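Local structure of phosphoribosylglycinamide synthetase (Anaerococcus prevotii, 4DIM) at residues Arg126-Arg131 against Lys137-Asn142; Met211-Glu216 against Asn283-Leu288; Gly375-Lys380 against Asp392-Asn397. The protein probably binds ATP and a metal ion and acts as a ligase of the ATP-grasp family. All blocks are in the same frame, centred on the assembly; numbering follows the deposited sequence.

Contact 1 lies far out in the chain, its centre about 48 Å from the centre of contact 3 and on the opposite side of the molecule's middle. It holds helix 133-141 against the face of a small antiparallel sheet at its outermost strand and is partly exposed, mixing aromatic packing with a guanidinium over a carbonyl oxygen. Contacts 2 and 3 are buried and reach the same large antiparallel sheet, through strands 206-219 and 375-381; their centres are about 16 Å apart. They meet where Cys284 and Glu287 pack on Ile378. Contact 2 sets a leucine methyl on a histidine ring that is also bonded to polar neighbours, whereas contact 3 is aliphatic throughout.

Contact 1. Residues Arg126-Arg131 against Lys137-Asn142; sequences RHFVVR and KNALEN
Phe128 lies against Ala139 and Asn142, joining strand 127-128 to the end of helix 133-141. Its CB starts the contact, 3.4 Å from Ala139 CB, and CG stays close to the same methyl at 3.6 Å. With CG anti to the carbonyl carbon (chi1 -80°), the ring runs along the helix and Ala139 CA lies over one of its faces. Farther out, CD2 comes 3.7 Å from Ala139 O, and CE2 reaches both that oxygen and Asn142 CB, the latter at 3.8 Å. CZ ends beside Asn142 CB, and the ring and the Asn142 amide are inclined by 43°. Val187 of the adjoining strand 186-189 touches both Phe128 and Ala139, so the helix packs over one face of the four-stranded sheet, at its outermost strand 127-128 and the adjoining 186-189. This lobe is consistent with the small ATP-grasp subdomain that folds over the nucleotide in relatives. Beside the ring, Asn142 O sits over the centre of the Arg126 guanidinium, 3.2 Å from CZ. The oxygen is above the plane, where the N-H groups do not point, and no hydrogen bond results; Arg126 NH2 instead makes a salt bridge with Glu189. The carbonyl therefore probably adds a modest electrostatic attraction to the positive face, while apolar packing of Phe128 carries most of the contact.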
ATOM      1  N   ARG A 126      -1.004 -20.356  -6.474  1.00100.62           N
ATOM      2  CA  ARG A 126      -2.085 -21.216  -6.007  1.00101.81           C
ATOM      3  C   ARG A 126      -1.647 -21.997  -4.780  1.00107.23           C
ATOM      4  O   ARG A 126      -0.451 -22.259  -4.618  1.00105.75           O
ATOM      5  CB  ARG A 126      -2.501 -22.175  -7.138  1.00104.29           C
ATOM      6  CG  ARG A 126      -3.048 -21.459  -8.403  1.00109.45           C
ATOM      7  CD  ARG A 126      -3.287 -22.402  -9.584  1.00123.78           C
ATOM      8  NE  ARG A 126      -2.043 -23.031 -10.035  1.00129.30           N
ATOM      9  CZ  ARG A 126      -1.952 -24.003 -10.937  1.00143.78           C
ATOM     10  NH1 ARG A 126      -3.046 -24.475 -11.535  1.00142.19           N
ATOM     11  NH2 ARG A 126      -0.766 -24.511 -11.255  1.00119.69           N
ATOM     12  N   HIS A 127      -2.607 -22.357  -3.908  1.00106.02           N
ATOM     13  CA  HIS A 127      -2.274 -23.103  -2.691  1.00105.88           C
ATOM     14  C   HIS A 127      -3.290 -24.143  -2.321  1.00107.51           C
ATOM     15  O   HIS A 127      -4.494 -24.023  -2.585  1.00105.37           O
ATOM     16  CB  HIS A 127      -2.078 -22.169  -1.481  1.00106.92           C
ATOM     17  CG  HIS A 127      -3.338 -21.597  -0.895  1.00112.11           C
ATOM     18  ND1 HIS A 127      -4.042 -22.242   0.100  1.00115.75           N
ATOM     19  CD2 HIS A 127      -3.949 -20.429  -1.164  1.00115.24           C
ATOM     20  CE1 HIS A 127      -5.057 -21.447   0.403  1.00116.51           C
ATOM     21  NE2 HIS A 127      -5.031 -20.336  -0.323  1.00116.29           N
ATOM     22  N   PHE A 128      -2.786 -25.129  -1.595  1.00105.64           N
ATOM     23  CA  PHE A 128      -3.606 -26.215  -1.089  1.00108.47           C
ATOM     24  C   PHE A 128      -3.377 -26.408   0.412  1.00113.37           C
ATOM     25  O   PHE A 128      -2.234 -26.417   0.884  1.00109.67           O
ATOM     26  CB  PHE A 128      -3.307 -27.495  -1.887  1.00110.78           C
ATOM     27  CG  PHE A 128      -4.026 -27.490  -3.212  1.00112.81           C
ATOM     28  CD1 PHE A 128      -5.400 -27.695  -3.274  1.00117.06           C
ATOM     29  CD2 PHE A 128      -3.362 -27.142  -4.374  1.00115.81           C
ATOM     30  CE1 PHE A 128      -6.079 -27.648  -4.490  1.00120.04           C
ATOM     31  CE2 PHE A 128      -4.041 -27.088  -5.599  1.00121.04           C
ATOM     32  CZ  PHE A 128      -5.394 -27.359  -5.652  1.00120.65           C
ATOM     33  N   VAL A 129      -4.498 -26.566   1.143  1.00115.01           N
ATOM     34  CA  VAL A 129      -4.527 -26.774   2.608  1.00116.62           C
ATOM     35  C   VAL A 129      -4.508 -28.310   2.889  1.00120.47           C
ATOM     36  O   VAL A 129      -5.532 -28.916   3.185  1.00121.88           O
ATOM     37  CB  VAL A 129      -5.713 -26.036   3.323  1.00123.66           C
ATOM     38  CG1 VAL A 129      -5.347 -24.594   3.671  1.00122.18           C
ATOM     39  CG2 VAL A 129      -7.006 -26.061   2.496  1.00126.12           C
ATOM     40  N   VAL A 130      -3.322 -28.915   2.728  1.00116.29           N
ATOM     41  CA  VAL A 130      -3.035 -30.346   2.914  1.00118.15           C
ATOM     42  C   VAL A 130      -3.164 -30.784   4.417  1.00126.16           C
ATOM     43  O   VAL A 130      -2.866 -30.004   5.316  1.00125.73           O
ATOM     44  CB  VAL A 130      -1.606 -30.671   2.344  1.00121.40           C
ATOM     45  CG1 VAL A 130      -0.524 -29.749   2.900  1.00119.56           C
ATOM     46  CG2 VAL A 130      -1.204 -32.116   2.572  1.00123.04           C
ATOM     47  N   ARG A 131      -3.606 -32.035   4.672  1.00126.50           N
ATOM     48  CA  ARG A 131      -3.715 -32.624   6.036  1.00128.35           C
ATOM     49  C   ARG A 131      -2.921 -33.971   6.177  1.00131.70           C
ATOM     50  O   ARG A 131      -2.787 -34.440   7.302  1.00130.29           O
ATOM     51  CB  ARG A 131      -5.199 -32.820   6.464  1.00130.55           C
ATOM     52  CG  ARG A 131      -5.764 -31.562   7.130  1.00145.28           C
ATOM     53  CD  ARG A 131      -7.278 -31.475   7.218  1.00160.24           C
ATOM     54  NE  ARG A 131      -7.703 -30.169   7.739  1.00169.65           N
ATOM     55  CZ  ARG A 131      -8.961 -29.809   7.997  1.00189.47           C
ATOM     56  NH1 ARG A 131      -9.962 -30.662   7.792  1.00183.25           N
ATOM     57  NH2 ARG A 131      -9.228 -28.594   8.467  1.00173.63           N
ATOM     58  N   LYS A 137       0.712 -34.893  -2.392  1.00127.61           N
ATOM     59  CA  LYS A 137       0.922 -35.316  -3.782  1.00128.40           C
ATOM     60  C   LYS A 137      -0.334 -35.012  -4.640  1.00133.28           C
ATOM     61  O   LYS A 137      -0.197 -34.619  -5.806  1.00133.47           O
ATOM     62  CB  LYS A 137       1.281 -36.802  -3.824  1.00132.98           C
ATOM     63  CG  LYS A 137       2.613 -37.129  -3.133  1.00144.25           C
ATOM     64  CD  LYS A 137       2.616 -38.506  -2.447  1.00157.69           C
ATOM     65  CE  LYS A 137       3.835 -38.706  -1.569  1.00163.73           C
ATOM     66  NZ  LYS A 137       3.767 -39.971  -0.780  1.00164.73           N
ATOM     67  N   ASN A 138      -1.555 -35.157  -4.057  1.00129.83           N
ATOM     68  CA  ASN A 138      -2.811 -34.803  -4.751  1.00130.35           C
ATOM     69  C   ASN A 138      -2.777 -33.317  -5.092  1.00131.87           C
ATOM     70  O   ASN A 138      -3.072 -32.928  -6.229  1.00133.11           O
ATOM     71  CB  ASN A 138      -4.032 -35.120  -3.871  1.00130.58           C
ATOM     72  CG  ASN A 138      -5.349 -34.571  -4.381  1.00151.18           C
ATOM     73  OD1 ASN A 138      -5.600 -34.489  -5.596  1.00147.79           O
ATOM     74  ND2 ASN A 138      -6.241 -34.209  -3.461  1.00140.90           N
ATOM     75  N   ALA A 139      -2.389 -32.495  -4.090  1.00123.72           N
ATOM     76  CA  ALA A 139      -2.236 -31.051  -4.239  1.00120.35           C
ATOM     77  C   ALA A 139      -1.146 -30.701  -5.270  1.00121.99           C
ATOM     78  O   ALA A 139      -1.359 -29.755  -6.019  1.00119.75           O
ATOM     79  CB  ALA A 139      -1.906 -30.403  -2.892  1.00118.86           C
ATOM     80  N   LEU A 140       0.005 -31.462  -5.310  1.00119.56           N
ATOM     81  CA  LEU A 140       1.142 -31.260  -6.247  1.00119.73           C
ATOM     82  C   LEU A 140       0.801 -31.466  -7.762  1.00128.05           C
ATOM     83  O   LEU A 140       1.566 -30.980  -8.613  1.00126.45           O
ATOM     84  CB  LEU A 140       2.331 -32.204  -5.926  1.00119.64           C
ATOM     85  CG  LEU A 140       3.103 -32.051  -4.616  1.00121.10           C
ATOM     86  CD1 LEU A 140       4.533 -32.500  -4.780  1.00121.33           C
ATOM     87  CD2 LEU A 140       3.039 -30.648  -4.065  1.00121.40           C
ATOM     88  N   GLU A 141      -0.289 -32.197  -8.089  1.00128.63           N
ATOM     89  CA  GLU A 141      -0.673 -32.409  -9.480  1.00132.91           C
ATOM     90  C   GLU A 141      -1.287 -31.125 -10.063  1.00137.18           C
ATOM     91  O   GLU A 141      -1.147 -30.890 -11.275  1.00140.40           O
ATOM     92  CB  GLU A 141      -1.613 -33.628  -9.642  1.00137.75           C
ATOM     93  CG  GLU A 141      -3.110 -33.353  -9.721  1.00152.22           C
ATOM     94  CD  GLU A 141      -3.915 -34.636  -9.840  1.00176.48           C
ATOM     95  OE1 GLU A 141      -4.380 -34.942 -10.965  1.00168.45           O
ATOM     96  OE2 GLU A 141      -4.024 -35.367  -8.827  1.00166.36           O
ATOM     97  N   ASN A 142      -1.931 -30.289  -9.210  1.00129.44           N
ATOM     98  CA  ASN A 142      -2.524 -28.994  -9.606  1.00127.99           C
ATOM     99  C   ASN A 142      -1.630 -27.797  -9.178  1.00126.50           C
ATOM    100  O   ASN A 142      -2.120 -26.664  -9.093  1.00124.28           O
ATOM    101  CB  ASN A 142      -3.926 -28.849  -8.985  1.00129.50           C
ATOM    102  CG  ASN A 142      -4.842 -30.021  -9.279  1.00162.28           C
ATOM    103  OD1 ASN A 142      -5.170 -30.827  -8.392  1.00158.76           O
ATOM    104  ND2 ASN A 142      -5.266 -30.146 -10.535  1.00155.32           N
TER

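Contact 2. Residues Met211-Glu216 against Asn283-Leu288; sequences MPHGDE and NCLPEL
His213 offers a ring face to Leu285, and CD2 of the leucine sits almost exactly over it. That methyl is 3.4 Å from the centroid of the His213 ring and only 7° off the normal, a CH-pi contact. It stands at similar distances from all five ring atoms, while Leu285 CD1 lies to one side and comes within 3.9 Å of His213 CE1. The two side chains cross at about a right angle. The His213 ring is presented in this way because its CG lies between the backbone N and the carbonyl carbon (chi1 52°). At its edge, ND1 gives a weak, bent hydrogen bond to Asp215 OD1, 3.1 Å away, and NE2 is hydrogen-bonded to Gln199 NE2, so polar partners at two ring positions limit its rotation. With an alanine here, Leu285 CD2 would probably lose the face it rests on, and a gap would open between strand and helix. Strand 206-219 belongs to the large antiparallel sheet of the ATP-grasp fold, and helix 285-293 lies against this sheet with Cys284 at its N-cap; Leu288 N bonds to Cys284 O at 3.0 Å in the first turn. The looser part of the contact is at Met211, a selenomethionine. Its SE approaches Leu288 O only to 4.0 Å, and the Leu288 side chain stays farther still from the strand segment. Met211 also touches Val289, Asn292 and Tyr293 farther along the same helix, and Val230 of strand 223-230. Leu285 and Leu288 both touch His228, whose ring meets that of His213 with the planes about 85° apart. Toward Asp215 and Asn283 the burial lessens, and both residues are partly exposed.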
HETATM    1  N   MSE A 211      -1.991   1.602 -12.685  1.00 73.30           N
HETATM    2  CA  MSE A 211      -0.687   2.205 -12.858  1.00 70.81           C
HETATM    3  C   MSE A 211       0.415   1.331 -12.246  1.00 70.48           C
HETATM    4  O   MSE A 211       0.702   1.466 -11.060  1.00 67.14           O
HETATM    5  CB  MSE A 211      -0.656   3.600 -12.217  1.00 72.05           C
HETATM    6  CG  MSE A 211       0.619   4.400 -12.583  1.00 76.14           C
HETATM    7 SE   MSE A 211       0.850   5.911 -11.403  0.82 79.94          SE
HETATM    8  CE  MSE A 211       1.460   4.950  -9.999  1.00 76.20           C
ATOM      9  N   PRO A 212       1.138   0.547 -13.069  1.00 66.63           N
ATOM     10  CA  PRO A 212       2.288  -0.208 -12.542  1.00 66.40           C
ATOM     11  C   PRO A 212       3.374   0.712 -11.990  1.00 70.41           C
ATOM     12  O   PRO A 212       3.484   1.856 -12.396  1.00 69.68           O
ATOM     13  CB  PRO A 212       2.783  -0.999 -13.769  1.00 68.88           C
ATOM     14  CG  PRO A 212       1.589  -1.101 -14.643  1.00 73.40           C
ATOM     15  CD  PRO A 212       0.841   0.167 -14.466  1.00 68.47           C
ATOM     16  N   HIS A 213       4.125   0.230 -11.006  1.00 69.46           N
ATOM     17  CA  HIS A 213       5.200   1.037 -10.431  1.00 69.72           C
ATOM     18  C   HIS A 213       6.319   0.175  -9.863  1.00 74.73           C
ATOM     19  O   HIS A 213       6.141  -1.003  -9.506  1.00 72.29           O
ATOM     20  CB  HIS A 213       4.699   2.039  -9.363  1.00 69.01           C
ATOM     21  CG  HIS A 213       3.870   1.443  -8.282  1.00 70.79           C
ATOM     22  ND1 HIS A 213       4.450   0.783  -7.206  1.00 71.63           N
ATOM     23  CD2 HIS A 213       2.525   1.468  -8.114  1.00 70.63           C
ATOM     24  CE1 HIS A 213       3.443   0.361  -6.467  1.00 70.06           C
ATOM     25  NE2 HIS A 213       2.262   0.777  -6.963  1.00 70.25           N
ATOM     26  N   GLY A 214       7.493   0.769  -9.861  1.00 74.68           N
ATOM     27  CA  GLY A 214       8.695   0.112  -9.389  1.00 76.76           C
ATOM     28  C   GLY A 214       8.793   0.209  -7.895  1.00 82.28           C
ATOM     29  O   GLY A 214       8.293   1.167  -7.307  1.00 81.80           O
ATOM     30  N   ASP A 215       9.398  -0.808  -7.280  1.00 80.13           N
ATOM     31  CA  ASP A 215       9.523  -0.919  -5.831  1.00 78.73           C
ATOM     32  C   ASP A 215      10.992  -1.058  -5.423  1.00 84.14           C
ATOM     33  O   ASP A 215      11.573  -2.125  -5.593  1.00 82.61           O
ATOM     34  CB  ASP A 215       8.709  -2.145  -5.342  1.00 79.02           C
ATOM     35  CG  ASP A 215       7.168  -2.077  -5.476  1.00 87.45           C
ATOM     36  OD1 ASP A 215       6.630  -0.987  -5.847  1.00 79.78           O
ATOM     37  OD2 ASP A 215       6.498  -3.099  -5.162  1.00103.74           O
ATOM     38  N   GLU A 216      11.604   0.035  -4.909  1.00 84.22           N
ATOM     39  CA  GLU A 216      12.992   0.001  -4.388  1.00 85.58           C
ATOM     40  C   GLU A 216      12.960  -0.464  -2.930  1.00 90.29           C
ATOM     41  O   GLU A 216      12.050  -0.118  -2.173  1.00 87.39           O
ATOM     42  CB  GLU A 216      13.691   1.336  -4.522  1.00 87.16           C
ATOM     43  CG  GLU A 216      13.975   1.700  -5.959  1.00 91.42           C
ATOM     44  CD  GLU A 216      14.492   3.107  -6.166  1.00106.88           C
ATOM     45  OE1 GLU A 216      14.420   3.909  -5.207  1.00102.69           O
ATOM     46  OE2 GLU A 216      14.977   3.412  -7.283  1.00 97.72           O
ATOM     47  N   ASN A 283       4.090   5.384   1.181  1.00 76.78           N
ATOM     48  CA  ASN A 283       5.434   5.719   0.750  1.00 77.80           C
ATOM     49  C   ASN A 283       5.490   6.513  -0.514  1.00 83.40           C
ATOM     50  O   ASN A 283       6.287   6.210  -1.401  1.00 84.47           O
ATOM     51  CB  ASN A 283       6.240   4.422   0.596  1.00 78.87           C
ATOM     52  CG  ASN A 283       6.139   3.533   1.799  1.00100.44           C
ATOM     53  OD1 ASN A 283       5.808   2.343   1.694  1.00102.09           O
ATOM     54  ND2 ASN A 283       6.374   4.099   2.971  1.00 89.61           N
ATOM     55  N   CYS A 284       4.645   7.544  -0.575  1.00 80.27           N
ATOM     56  CA  CYS A 284       4.512   8.512  -1.661  1.00 79.34           C
ATOM     57  C   CYS A 284       3.870   7.954  -2.913  1.00 75.34           C
ATOM     58  O   CYS A 284       3.845   8.645  -3.936  1.00 75.29           O
ATOM     59  CB  CYS A 284       5.849   9.172  -1.964  1.00 82.02           C
ATOM     60  SG  CYS A 284       6.648   9.857  -0.488  1.00 88.30           S
ATOM     61  N   LEU A 285       3.233   6.802  -2.841  1.00 67.33           N
ATOM     62  CA  LEU A 285       2.546   6.323  -4.036  1.00 66.22           C
ATOM     63  C   LEU A 285       1.381   7.255  -4.466  1.00 73.24           C
ATOM     64  O   LEU A 285       1.255   7.471  -5.658  1.00 75.85           O
ATOM     65  CB  LEU A 285       2.083   4.892  -3.893  1.00 64.68           C
ATOM     66  CG  LEU A 285       3.253   3.896  -3.930  1.00 68.33           C
ATOM     67  CD1 LEU A 285       2.893   2.575  -3.338  1.00 68.44           C
ATOM     68  CD2 LEU A 285       3.697   3.614  -5.370  1.00 71.14           C
ATOM     69  N   PRO A 286       0.612   7.942  -3.606  1.00 70.03           N
ATOM     70  CA  PRO A 286      -0.413   8.869  -4.145  1.00 70.83           C
ATOM     71  C   PRO A 286       0.204  10.065  -4.869  1.00 74.00           C
ATOM     72  O   PRO A 286      -0.315  10.543  -5.863  1.00 72.70           O
ATOM     73  CB  PRO A 286      -1.190   9.309  -2.904  1.00 72.41           C
ATOM     74  CG  PRO A 286      -0.758   8.381  -1.818  1.00 73.95           C
ATOM     75  CD  PRO A 286       0.578   7.897  -2.138  1.00 69.56           C
ATOM     76  N   GLU A 287       1.361  10.491  -4.387  1.00 72.96           N
ATOM     77  CA  GLU A 287       2.161  11.543  -4.994  1.00 72.57           C
ATOM     78  C   GLU A 287       2.679  11.074  -6.366  1.00 75.34           C
ATOM     79  O   GLU A 287       2.678  11.878  -7.286  1.00 80.07           O
ATOM     80  CB  GLU A 287       3.328  11.948  -4.064  1.00 74.24           C
ATOM     81  CG  GLU A 287       2.906  12.743  -2.832  1.00 75.64           C
ATOM     82  CD  GLU A 287       2.229  12.039  -1.671  1.00 97.82           C
ATOM     83  OE1 GLU A 287       2.276  10.792  -1.619  1.00 87.79           O
ATOM     84  OE2 GLU A 287       1.665  12.740  -0.795  1.00 99.91           O
ATOM     85  N   LEU A 288       3.038   9.790  -6.544  1.00 67.38           N
ATOM     86  CA  LEU A 288       3.447   9.294  -7.864  1.00 67.78           C
ATOM     87  C   LEU A 288       2.280   9.095  -8.824  1.00 73.82           C
ATOM     88  O   LEU A 288       2.467   9.255 -10.048  1.00 72.43           O
ATOM     89  CB  LEU A 288       4.246   8.000  -7.772  1.00 67.78           C
ATOM     90  CG  LEU A 288       5.603   8.097  -7.040  1.00 70.85           C
ATOM     91  CD1 LEU A 288       6.161   6.796  -6.886  1.00 70.92           C
ATOM     92  CD2 LEU A 288       6.582   8.981  -7.762  1.00 74.21           C
TER

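Contact 3. Residues Gly375-Lys380 against Asp392-Asn397; sequences GQIIVK and DVIINN
Ile377 and Ile394 lie alongside each other in opposite directions, and Val379 and Ile395 extend the apolar seam at its two ends. In Ile377, CG1 is anti to the carbonyl carbon and the chain is stretched out (chi2 162°). This carries CD1 to the helix, where it comes 3.7 Å from Ile394 CG2 and 3.4 Å from Ile395 CD1. The other branch of Ile377 is used as well, CG2 lying 3.9 Å from Ile394 CD1. Ile394 is extended in the same manner, and its CD1 runs on past Ile377 to meet Val379 CG1 at 3.4 Å. Both branches of Ile394 touch Ile377, and CD1 alone also reaches Val379. Ile395 differs in shape: its CB does not face the strand, but a bend at chi2 (-76°) swings CD1 round to the tip of Ile377, which it crosses obliquely. Of the two valine branches, CG1 alone makes the contact here. Polar bonds tidy the helical segment itself. Asn397 N bonds to Ile394 O at 2.8 Å, and Asn397 ND2 reaches back to Val393 O at 2.7 Å, nearly straight at 161°, with the oxygen close to its amide plane. Asn345 ND2 also bonds to Ile394 O. Helix 384-395 follows strand 375-381 directly in the chain and folds back over one face of the sheet, where Leu391 also packs on Ile377 and Val379. The strand runs between 323-329 and 351-356; from these, Ile329 touches Ile377 and Ile395, Leu325 touches Val379, and Ile354 meets Ile394, while Ile378 points away from helix 384-395 and packs on Cys284 and Glu287.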
ATOM      1  N   GLY A 375      13.551  11.202   6.433  1.00 97.36           N
ATOM      2  CA  GLY A 375      12.685  12.039   5.620  1.00 94.01           C
ATOM      3  C   GLY A 375      12.352  11.371   4.316  1.00 91.78           C
ATOM      4  O   GLY A 375      12.493  10.151   4.182  1.00 88.11           O
ATOM      5  N   GLN A 376      11.942  12.183   3.343  1.00 88.28           N
ATOM      6  CA  GLN A 376      11.620  11.698   2.009  1.00 86.44           C
ATOM      7  C   GLN A 376      11.764  12.787   0.982  1.00 88.78           C
ATOM      8  O   GLN A 376      11.574  13.971   1.286  1.00 89.77           O
ATOM      9  CB  GLN A 376      10.206  11.120   1.940  1.00 88.43           C
ATOM     10  CG  GLN A 376       9.098  12.161   2.087  1.00 87.41           C
ATOM     11  CD  GLN A 376       7.768  11.529   2.329  1.00 91.43           C
ATOM     12  OE1 GLN A 376       7.647  10.384   2.750  1.00 87.79           O
ATOM     13  NE2 GLN A 376       6.741  12.283   2.158  1.00 87.25           N
ATOM     14  N   ILE A 377      12.081  12.355  -0.241  1.00 83.67           N
ATOM     15  CA  ILE A 377      12.311  13.181  -1.414  1.00 82.92           C
ATOM     16  C   ILE A 377      11.418  12.702  -2.533  1.00 84.31           C
ATOM     17  O   ILE A 377      11.397  11.510  -2.824  1.00 80.54           O
ATOM     18  CB  ILE A 377      13.799  13.094  -1.874  1.00 86.73           C
ATOM     19  CG1 ILE A 377      14.782  13.558  -0.757  1.00 88.39           C
ATOM     20  CG2 ILE A 377      14.019  13.893  -3.178  1.00 87.47           C
ATOM     21  CD1 ILE A 377      16.175  13.109  -0.986  1.00 92.11           C
ATOM     22  N   ILE A 378      10.767  13.645  -3.227  1.00 82.31           N
ATOM     23  CA  ILE A 378       9.983  13.343  -4.401  1.00 80.45           C
ATOM     24  C   ILE A 378      10.408  14.290  -5.524  1.00 81.05           C
ATOM     25  O   ILE A 378      10.412  15.505  -5.363  1.00 78.33           O
ATOM     26  CB  ILE A 378       8.458  13.375  -4.201  1.00 83.43           C
ATOM     27  CG1 ILE A 378       8.049  12.689  -2.924  1.00 82.40           C
ATOM     28  CG2 ILE A 378       7.772  12.716  -5.433  1.00 85.58           C
ATOM     29  CD1 ILE A 378       6.671  12.888  -2.595  1.00 90.92           C
ATOM     30  N   VAL A 379      10.730  13.695  -6.673  1.00 78.74           N
ATOM     31  CA  VAL A 379      11.095  14.410  -7.890  1.00 78.41           C
ATOM     32  C   VAL A 379      10.252  13.879  -9.056  1.00 80.95           C
ATOM     33  O   VAL A 379       9.693  12.775  -8.971  1.00 75.86           O
ATOM     34  CB  VAL A 379      12.580  14.342  -8.203  1.00 81.46           C
ATOM     35  CG1 VAL A 379      13.392  14.870  -7.020  1.00 82.43           C
ATOM     36  CG2 VAL A 379      13.011  12.928  -8.575  1.00 80.42           C
ATOM     37  N   LYS A 380      10.115  14.738 -10.091  1.00 80.79           N
ATOM     38  CA  LYS A 380       9.429  14.493 -11.359  1.00 82.18           C
ATOM     39  C   LYS A 380      10.336  15.017 -12.481  1.00 91.57           C
ATOM     40  O   LYS A 380      11.041  15.997 -12.257  1.00 93.38           O
ATOM     41  CB  LYS A 380       8.021  15.167 -11.396  1.00 84.31           C
ATOM     42  CG  LYS A 380       8.004  16.696 -11.300  1.00 87.00           C
ATOM     43  CD  LYS A 380       6.581  17.215 -11.435  1.00 93.66           C
ATOM     44  CE  LYS A 380       6.371  18.687 -11.184  1.00 94.42           C
ATOM     45  NZ  LYS A 380       7.211  19.566 -12.057  1.00122.46           N
ATOM     46  N   ASP A 392      20.224  12.101  -6.917  1.00 90.62           N
ATOM     47  CA  ASP A 392      21.599  11.970  -6.397  1.00 92.57           C
ATOM     48  C   ASP A 392      22.212  13.297  -6.012  1.00 96.00           C
ATOM     49  O   ASP A 392      23.030  13.330  -5.102  1.00 96.17           O
ATOM     50  CB  ASP A 392      22.514  11.316  -7.420  1.00 96.98           C
ATOM     51  CG  ASP A 392      22.251   9.846  -7.658  1.00112.07           C
ATOM     52  OD1 ASP A 392      21.349   9.274  -6.965  1.00110.86           O
ATOM     53  OD2 ASP A 392      22.915   9.267  -8.555  1.00119.75           O
ATOM     54  N   VAL A 393      21.843  14.373  -6.718  1.00 91.81           N
ATOM     55  CA  VAL A 393      22.338  15.713  -6.440  1.00 92.65           C
ATOM     56  C   VAL A 393      21.715  16.233  -5.133  1.00 95.43           C
ATOM     57  O   VAL A 393      22.401  16.926  -4.381  1.00 94.93           O
ATOM     58  CB  VAL A 393      22.051  16.672  -7.626  1.00 97.64           C
ATOM     59  CG1 VAL A 393      22.382  18.119  -7.259  1.00 99.33           C
ATOM     60  CG2 VAL A 393      22.819  16.248  -8.871  1.00 99.86           C
ATOM     61  N   ILE A 394      20.420  15.916  -4.883  1.00 92.41           N
ATOM     62  CA  ILE A 394      19.650  16.355  -3.703  1.00 91.98           C
ATOM     63  C   ILE A 394      20.295  15.773  -2.435  1.00 94.01           C
ATOM     64  O   ILE A 394      20.820  16.529  -1.625  1.00 94.96           O
ATOM     65  CB  ILE A 394      18.129  15.972  -3.850  1.00 94.16           C
ATOM     66  CG1 ILE A 394      17.481  16.781  -5.004  1.00 96.49           C
ATOM     67  CG2 ILE A 394      17.314  16.208  -2.545  1.00 93.87           C
ATOM     68  CD1 ILE A 394      16.042  16.277  -5.427  1.00109.33           C
ATOM     69  N   ILE A 395      20.315  14.447  -2.320  1.00 88.55           N
ATOM     70  CA  ILE A 395      20.901  13.696  -1.194  1.00 88.85           C
ATOM     71  C   ILE A 395      22.330  14.110  -0.860  1.00 89.01           C
ATOM     72  O   ILE A 395      22.714  14.108   0.318  1.00 88.40           O
ATOM     73  CB  ILE A 395      20.883  12.180  -1.546  1.00 92.97           C
ATOM     74  CG1 ILE A 395      19.481  11.618  -1.435  1.00 91.58           C
ATOM     75  CG2 ILE A 395      21.864  11.359  -0.696  1.00 97.50           C
ATOM     76  CD1 ILE A 395      18.984  11.385   0.021  1.00104.62           C
ATOM     77  N   ASN A 396      23.144  14.341  -1.899  1.00 84.34           N
ATOM     78  CA  ASN A 396      24.548  14.745  -1.726  1.00 85.89           C
ATOM     79  C   ASN A 396      24.646  16.169  -1.144  1.00 91.41           C
ATOM     80  O   ASN A 396      25.716  16.551  -0.692  1.00 93.95           O
ATOM     81  CB  ASN A 396      25.339  14.651  -3.044  1.00 85.56           C
ATOM     82  CG  ASN A 396      25.621  13.274  -3.557  1.00 98.30           C
ATOM     83  OD1 ASN A 396      25.169  12.266  -3.013  1.00100.98           O
ATOM     84  ND2 ASN A 396      26.442  13.200  -4.594  1.00 96.27           N
ATOM     85  N   ASN A 397      23.532  16.942  -1.154  1.00 89.03           N
ATOM     86  CA  ASN A 397      23.394  18.281  -0.576  1.00 90.76           C
ATOM     87  C   ASN A 397      22.485  18.255   0.663  1.00 95.86           C
ATOM     88  O   ASN A 397      21.962  19.300   1.049  1.00 96.73           O
ATOM     89  CB  ASN A 397      22.857  19.258  -1.631  1.00 92.90           C
ATOM     90  CG  ASN A 397      23.914  19.708  -2.619  1.00113.13           C
ATOM     91  OD1 ASN A 397      24.778  20.540  -2.295  1.00110.35           O
ATOM     92  ND2 ASN A 397      23.916  19.132  -3.826  1.00104.37           N
TER